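Local coordinates for aldo-keto reductase family 1 member C1 (Caenorhabditis elegans, PDB 1QWK), which is probably an NADPH-dependent aldose reductase of the aldo-keto reductase family, built on a TIM barrel, at residues Asn154-Asn157 / Asp158-Ser161; Leu235-Ala238 / Glu239-Lys243; Leu250-Ala253 / Leu254-Cys258. All coordinates share one frame; numbering follows the deposited sequence.

Interaction 1: residues Asn154-Asn157 / Asp158-Ser161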
loop_
_atom_site.group_PDB
_atom_site.type_symbol
_atom_site.label_atom_id
_atom_site.label_comp_id
_atom_site.label_asym_id
_atom_site.label_seq_id
_atom_site.Cartn_x
_atom_site.Cartn_y
_atom_site.Cartn_z
ATOM N N ASN A 154 0.710 9.099 0.587
ATOM C CA ASN A 154 1.832 10.030 0.687
ATOM C C ASN A 154 1.421 11.479 0.975
ATOM O O ASN A 154 2.114 12.417 0.582
ATOM C CB ASN A 154 2.664 9.976 -0.596
ATOM C CG ASN A 154 3.163 8.575 -0.902
ATOM O OD1 ASN A 154 2.882 8.015 -1.967
ATOM N ND2 ASN A 154 3.903 7.997 0.038
ATOM N N TRP A 155 0.284 11.651 1.641
ATOM C CA TRP A 155 -0.200 12.972 2.026
ATOM C C TRP A 155 0.187 13.153 3.491
ATOM O O TRP A 155 0.297 12.164 4.225
ATOM C CB TRP A 155 -1.724 13.042 1.930
ATOM C CG TRP A 155 -2.293 13.198 0.545
ATOM C CD1 TRP A 155 -1.863 12.590 -0.604
ATOM C CD2 TRP A 155 -3.457 13.959 0.187
ATOM N NE1 TRP A 155 -2.696 12.926 -1.652
ATOM C CE2 TRP A 155 -3.676 13.767 -1.194
ATOM C CE3 TRP A 155 -4.337 14.786 0.902
ATOM C CZ2 TRP A 155 -4.741 14.371 -1.878
ATOM C CZ3 TRP A 155 -5.400 15.387 0.223
ATOM C CH2 TRP A 155 -5.590 15.176 -1.158
ATOM N N ASN A 156 0.396 14.394 3.930
ATOM C CA ASN A 156 0.716 14.603 5.340
ATOM C C ASN A 156 -0.578 14.936 6.088
ATOM O O ASN A 156 -1.627 15.112 5.468
ATOM C CB ASN A 156 1.777 15.705 5.541
ATOM C CG ASN A 156 1.334 17.071 5.051
ATOM O OD1 ASN A 156 0.211 17.502 5.290
ATOM N ND2 ASN A 156 2.240 17.773 4.376
ATOM N N ASN A 157 -0.509 15.003 7.414
ATOM C CA ASN A 157 -1.687 15.275 8.232
ATOM C C ASN A 157 -2.410 16.570 7.882
ATOM O O ASN A 157 -3.641 16.607 7.863
ATOM C CB ASN A 157 -1.321 15.303 9.716
ATOM C CG ASN A 157 -0.823 13.963 10.223
ATOM O OD1 ASN A 157 -0.889 12.950 9.522
ATOM N ND2 ASN A 157 -0.328 13.949 11.456
ATOM N N ASP A 158 -1.656 17.633 7.617
ATOM C CA ASP A 158 -2.261 18.920 7.292
ATOM C C ASP A 158 -3.046 18.868 5.986
ATOM O O ASP A 158 -4.111 19.475 5.871
ATOM C CB ASP A 158 -1.188 20.011 7.208
ATOM C CG ASP A 158 -0.484 20.235 8.530
ATOM O OD1 ASP A 158 -1.179 20.374 9.560
ATOM O OD2 ASP A 158 0.765 20.275 8.543
ATOM N N GLN A 159 -2.521 18.139 5.006
ATOM C CA GLN A 159 -3.195 18.015 3.717
ATOM C C GLN A 159 -4.486 17.218 3.881
ATOM O O GLN A 159 -5.519 17.559 3.295
ATOM C CB GLN A 159 -2.264 17.350 2.692
ATOM C CG GLN A 159 -1.061 18.235 2.340
ATOM C CD GLN A 159 -0.026 17.536 1.482
ATOM O OE1 GLN A 159 0.409 16.427 1.796
ATOM N NE2 GLN A 159 0.399 18.196 0.409
ATOM N N ILE A 160 -4.439 16.158 4.681
ATOM C CA ILE A 160 -5.639 15.365 4.909
ATOM C C ILE A 160 -6.682 16.210 5.641
ATOM O O ILE A 160 -7.870 16.163 5.310
ATOM C CB ILE A 160 -5.329 14.088 5.714
ATOM C CG1 ILE A 160 -4.444 13.170 4.868
ATOM C CG2 ILE A 160 -6.628 13.381 6.104
ATOM C CD1 ILE A 160 -3.979 11.907 5.579
ATOM N N SER A 161 -6.242 16.990 6.627
ATOM C CA SER A 161 -7.162 17.847 7.375
ATOM C C SER A 161 -7.839 18.854 6.446
ATOM O O SER A 161 -9.023 19.144 6.596
ATOM C CB SER A 161 -6.419 18.604 8.482
ATOM O OG SER A 161 -5.947 17.724 9.478
#

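Interaction 2: residues Leu235-Ala238 / Glu239-Lys243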
loop_
_atom_site.group_PDB
_atom_site.type_symbol
_atom_site.label_atom_id
_atom_site.label_comp_id
_atom_site.label_asym_id
_atom_site.label_seq_id
_atom_site.Cartn_x
_atom_site.Cartn_y
_atom_site.Cartn_z
ATOM N N LEU A 235 14.428 -10.585 15.634
ATOM C CA LEU A 235 14.980 -11.935 15.552
ATOM C C LEU A 235 14.658 -12.743 16.808
ATOM O O LEU A 235 14.378 -13.939 16.730
ATOM C CB LEU A 235 16.498 -11.872 15.348
ATOM C CG LEU A 235 16.966 -11.191 14.056
ATOM C CD1 LEU A 235 18.487 -11.113 14.025
ATOM C CD2 LEU A 235 16.448 -11.970 12.853
ATOM N N ALA A 236 14.695 -12.080 17.961
ATOM C CA ALA A 236 14.403 -12.731 19.236
ATOM C C ALA A 236 12.941 -13.156 19.303
ATOM O O ALA A 236 12.628 -14.263 19.743
ATOM C CB ALA A 236 14.722 -11.791 20.390
ATOM N N LEU A 237 12.045 -12.276 18.870
ATOM C CA LEU A 237 10.621 -12.587 18.900
ATOM C C LEU A 237 10.280 -13.655 17.864
ATOM O O LEU A 237 9.384 -14.475 18.078
ATOM C CB LEU A 237 9.793 -11.322 18.647
ATOM C CG LEU A 237 8.271 -11.473 18.735
ATOM C CD1 LEU A 237 7.876 -12.023 20.098
ATOM C CD2 LEU A 237 7.611 -10.118 18.486
ATOM N N ALA A 238 10.998 -13.656 16.745
ATOM C CA ALA A 238 10.747 -14.653 15.708
ATOM C C ALA A 238 11.096 -16.039 16.244
ATOM O O ALA A 238 10.358 -17.000 16.039
ATOM C CB ALA A 238 11.577 -14.346 14.456
ATOM N N GLU A 239 12.223 -16.135 16.938
ATOM C CA GLU A 239 12.653 -17.410 17.497
ATOM C C GLU A 239 11.670 -17.907 18.557
ATOM O O GLU A 239 11.310 -19.084 18.583
ATOM C CB GLU A 239 14.047 -17.267 18.111
ATOM C CG GLU A 239 14.589 -18.539 18.742
ATOM C CD GLU A 239 15.974 -18.346 19.325
ATOM O OE1 GLU A 239 16.915 -18.072 18.550
ATOM O OE2 GLU A 239 16.122 -18.465 20.561
ATOM N N LYS A 240 11.233 -17.002 19.424
ATOM C CA LYS A 240 10.303 -17.351 20.492
ATOM C C LYS A 240 8.940 -17.822 19.994
ATOM O O LYS A 240 8.343 -18.730 20.571
ATOM C CB LYS A 240 10.116 -16.153 21.427
ATOM C CG LYS A 240 9.106 -16.382 22.535
ATOM C CD LYS A 240 8.970 -15.150 23.411
ATOM C CE LYS A 240 7.991 -15.392 24.549
ATOM N NZ LYS A 240 8.434 -16.518 25.422
ATOM N N THR A 241 8.454 -17.206 18.924
ATOM C CA THR A 241 7.150 -17.545 18.359
ATOM C C THR A 241 7.223 -18.601 17.265
ATOM O O THR A 241 6.194 -19.067 16.772
ATOM C CB THR A 241 6.484 -16.299 17.760
ATOM O OG1 THR A 241 7.336 -15.757 16.743
ATOM C CG2 THR A 241 6.254 -15.252 18.835
ATOM N N HIS A 242 8.442 -18.969 16.886
ATOM C CA HIS A 242 8.656 -19.957 15.835
ATOM C C HIS A 242 8.097 -19.431 14.511
ATOM O O HIS A 242 7.595 -20.193 13.678
ATOM C CB HIS A 242 7.994 -21.288 16.210
ATOM C CG HIS A 242 8.410 -21.811 17.552
ATOM N ND1 HIS A 242 9.728 -22.033 17.887
ATOM C CD2 HIS A 242 7.683 -22.142 18.645
ATOM C CE1 HIS A 242 9.796 -22.478 19.130
ATOM N NE2 HIS A 242 8.568 -22.552 19.612
ATOM N N LYS A 243 8.177 -18.116 14.334
ATOM C CA LYS A 243 7.719 -17.458 13.110
ATOM C C LYS A 243 8.959 -16.851 12.455
ATOM O O LYS A 243 10.018 -16.776 13.080
ATOM C CB LYS A 243 6.705 -16.350 13.435
ATOM C CG LYS A 243 5.455 -16.832 14.174
ATOM C CD LYS A 243 4.636 -17.820 13.343
ATOM C CE LYS A 243 4.004 -17.151 12.133
ATOM N NZ LYS A 243 3.224 -18.129 11.318
#

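Interaction 3: residues Leu250-Ala253 / Leu254-Cys258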
loop_
_atom_site.group_PDB
_atom_site.type_symbol
_atom_site.label_atom_id
_atom_site.label_comp_id
_atom_site.label_asym_id
_atom_site.label_seq_id
_atom_site.Cartn_x
_atom_site.Cartn_y
_atom_site.Cartn_z
ATOM N N LEU A 250 5.308 -8.116 9.684
ATOM C CA LEU A 250 3.960 -7.941 9.160
ATOM C C LEU A 250 2.952 -7.909 10.307
ATOM O O LEU A 250 2.047 -7.073 10.317
ATOM C CB LEU A 250 3.611 -9.071 8.183
ATOM C CG LEU A 250 4.499 -9.133 6.934
ATOM C CD1 LEU A 250 4.077 -10.303 6.055
ATOM C CD2 LEU A 250 4.396 -7.817 6.163
ATOM N N ARG A 251 3.118 -8.806 11.277
ATOM C CA ARG A 251 2.210 -8.855 12.418
ATOM C C ARG A 251 2.338 -7.568 13.228
ATOM O O ARG A 251 1.364 -7.084 13.801
ATOM C CB ARG A 251 2.512 -10.069 13.309
ATOM C CG ARG A 251 1.434 -10.340 14.350
ATOM C CD ARG A 251 0.136 -10.823 13.702
ATOM N NE ARG A 251 -1.035 -10.294 14.389
ATOM C CZ ARG A 251 -2.296 -10.581 14.074
ATOM N NH1 ARG A 251 -2.567 -11.408 13.076
ATOM N NH2 ARG A 251 -3.292 -10.023 14.751
ATOM N N TYR A 252 3.546 -7.015 13.269
ATOM C CA TYR A 252 3.780 -5.769 13.989
ATOM C C TYR A 252 2.854 -4.691 13.427
ATOM O O TYR A 252 2.131 -4.026 14.168
ATOM C CB TYR A 252 5.234 -5.327 13.822
ATOM C CG TYR A 252 5.470 -3.881 14.199
ATOM C CD1 TYR A 252 5.545 -3.490 15.536
ATOM C CD2 TYR A 252 5.578 -2.895 13.213
ATOM C CE1 TYR A 252 5.721 -2.151 15.882
ATOM C CE2 TYR A 252 5.751 -1.554 13.547
ATOM C CZ TYR A 252 5.821 -1.191 14.882
ATOM O OH TYR A 252 5.987 0.134 15.214
ATOM N N ALA A 253 2.881 -4.521 12.108
ATOM C CA ALA A 253 2.042 -3.516 11.465
ATOM C C ALA A 253 0.555 -3.802 11.673
ATOM O O ALA A 253 -0.233 -2.887 11.908
ATOM C CB ALA A 253 2.360 -3.444 9.974
ATOM N N LEU A 254 0.170 -5.069 11.584
ATOM C CA LEU A 254 -1.231 -5.433 11.774
ATOM C C LEU A 254 -1.709 -5.070 13.172
ATOM O O LEU A 254 -2.785 -4.499 13.341
ATOM C CB LEU A 254 -1.431 -6.931 11.542
ATOM C CG LEU A 254 -1.431 -7.385 10.083
ATOM C CD1 LEU A 254 -1.444 -8.905 10.012
ATOM C CD2 LEU A 254 -2.657 -6.805 9.375
ATOM N N ASP A 255 -0.906 -5.391 14.179
ATOM C CA ASP A 255 -1.309 -5.093 15.535
ATOM C C ASP A 255 -1.177 -3.619 15.918
ATOM O O ASP A 255 -1.616 -3.206 16.997
ATOM C CB ASP A 255 -0.589 -6.028 16.509
ATOM C CG ASP A 255 -1.134 -7.448 16.433
ATOM O OD1 ASP A 255 -2.361 -7.586 16.239
ATOM O OD2 ASP A 255 -0.369 -8.424 16.560
ATOM N N ARG A 256 -0.591 -2.828 15.021
ATOM C CA ARG A 256 -0.473 -1.379 15.221
ATOM C C ARG A 256 -1.822 -0.811 14.749
ATOM O O ARG A 256 -2.120 0.372 14.940
ATOM C CB ARG A 256 0.650 -0.782 14.352
ATOM C CG ARG A 256 2.086 -0.924 14.883
ATOM C CD ARG A 256 2.386 0.045 16.031
ATOM N NE ARG A 256 2.034 1.426 15.694
ATOM C CZ ARG A 256 2.674 2.180 14.803
ATOM N NH1 ARG A 256 3.721 1.706 14.141
ATOM N NH2 ARG A 256 2.245 3.410 14.553
ATOM N N GLY A 257 -2.621 -1.672 14.116
ATOM C CA GLY A 257 -3.933 -1.279 13.626
ATOM C C GLY A 257 -3.956 -0.883 12.164
ATOM O O GLY A 257 -4.813 -0.103 11.745
ATOM N N CYS A 258 -3.031 -1.428 11.379
ATOM C CA CYS A 258 -2.950 -1.095 9.958
ATOM C C CYS A 258 -3.186 -2.283 9.042
ATOM O O CYS A 258 -3.104 -3.436 9.464
ATOM C CB CYS A 258 -1.565 -0.538 9.616
ATOM S SG CYS A 258 -1.021 0.856 10.605
#

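Interaction 1: residues Asn154-Asn157 / Asp158-Ser161
The indole of Trp155 meets Ile160 N at its edge, near the ring plane, while Gln159 CB approaches obliquely, 3.8 Å from CE3 of Trp155; the ring and the Gln159 amide are turned 50° from each other. The flat ends of Asn156 and Gln159 come closer to parallel, their amide planes 29° apart although the two side chains cross at about a right angle. Together these two residues form a capping box at the start of helix 157-164. Asparagine suits the N-cap because its short side chain can fold back onto a first-turn N-H: with CG between the backbone N and the carbonyl carbon (chi1 62°), OD1 of Asn156 accepts from Gln159 N at 2.8 Å. In return, Asn156 N gives a nearly straight bond to Gln159 OE1, 2.9 Å long, on a lone pair in the amide plane. Glutamine suits the second place because its long chain reaches back over the first turn. The outer amide nitrogens are used too: Asn156 ND2 bonds to Ala311 O and Gln159 NE2 to Glu309 O. With an alanine in place of Asn156, Gln159 N is likely to lose its capping acceptor and the Ala311 carbonyl its amide donor. The chemistry is that of reciprocal capping: neutral amides satisfy polar backbone groups where the helix lacks a preceding turn, and their spare N-H groups join this helix start to the C-terminal tail.

Interaction 2: residues Leu235-Ala238 / Glu239-Lys243
Thr241 gives both its hydroxyl and its backbone N-H to a single acceptor, the carbonyl oxygen of Leu237, one turn back in helix 232-241. The OG1 to Leu237 O bond is 2.8 Å and the Thr241 N to Leu237 O bond 3.0 Å, the two donors arriving from opposite faces of the carbonyl plane. The hydroxyl can do this because chi1 of 59° sets OG1 between the backbone N and the carbonyl carbon; CG2 is then left to touch Leu237 CD1 at 3.8 Å. Threonine thus fits twice over, its hydroxyl meeting the backbone and its methyl the leucine. Upstream, the ordinary helical bonds persist: Glu239 N donates to Leu235 O and Lys240 N to Ala236 O. The helix then stops in a Schellman motif. Lys243 N reaches back to Ala238 O at 3.0 Å, in the carbonyl plane, and His242 N makes a weak 3.3 Å bond to Glu239 O, with His242 as the C-prime residue at positive phi. The small CB of buried Ala238 suits its place, lying 3.2 Å from Lys243 O. Beyond the turn, Lys243 NZ bonds to Glu275 O and forms a salt bridge with Asp278. Most of this helix end lies at the surface, but Leu237 and Ala238 pack on Val248 of helix 245-255, and Leu237 also touches Leu281 in a loop.

Interaction 3: residues Leu250-Ala253 / Leu254-Cys258
Arg251 grips Asp255 side-on, one helical turn further along, with NE on OD2 at 2.9 Å and NH2 on OD1 at 3.0 Å. The NE bond is nearly straight (173°) and lies in the guanidinium plane, yet it meets OD2 from above the carboxylate plane, the two flat groups being turned 51° apart. A four-residue step brings both side chains to the same side of the helix; chi1 of -168°, with bends at chi2 and chi3, then carries the arginine head round to the acid. Leu254 CD1 lies over one face of that guanidinium. Next along, Arg256 runs beside Tyr252, its CG over the phenol face in a CH-pi contact, 3.9 Å from the ring centroid, while NH1 makes a weak bond to OH. Outer partners hold these heads: Arg251 NH1 bonds to Val276 O, Asp255 OD2 to Leu281 N, Tyr252 OH to Glu290 and Arg256 NH1 to Pro183 O. The backbone beneath ends in a Schellman motif, Cys258 N bonding to Ala253 O at 3.2 Å and Gly257 N to Leu254 O at 2.9 Å; Gly257 takes positive phi, where a side chain would jam against the preceding carbonyl. This turn leads helix 245-255 into strand 259-261, on whose Ile260 Leu250, Ala253 and Leu254 pack, while Tyr252 rests on helix 283-289 and Arg256 on helix 185-193.

Overall arrangement
All three interactions are local, so none closes a long loop; they follow one another along the chain without nesting or crossing. Interaction 1 comes first, where strand 150-153 gives way to helix 157-164, its Trp155 side chain about 7 Å from that of His114, a predicted substrate-binding residue. Interaction 2 ends helix 232-241, and interaction 3 ends the next helix, 245-255, just before strand 259-261, the last of the eight parallel strands. Interactions 2 and 3 have centres about 16 Å apart, and their helices pack together; interaction 1 lies about 21 Å from interaction 3, centre to centre, with helix 185-193 touching both.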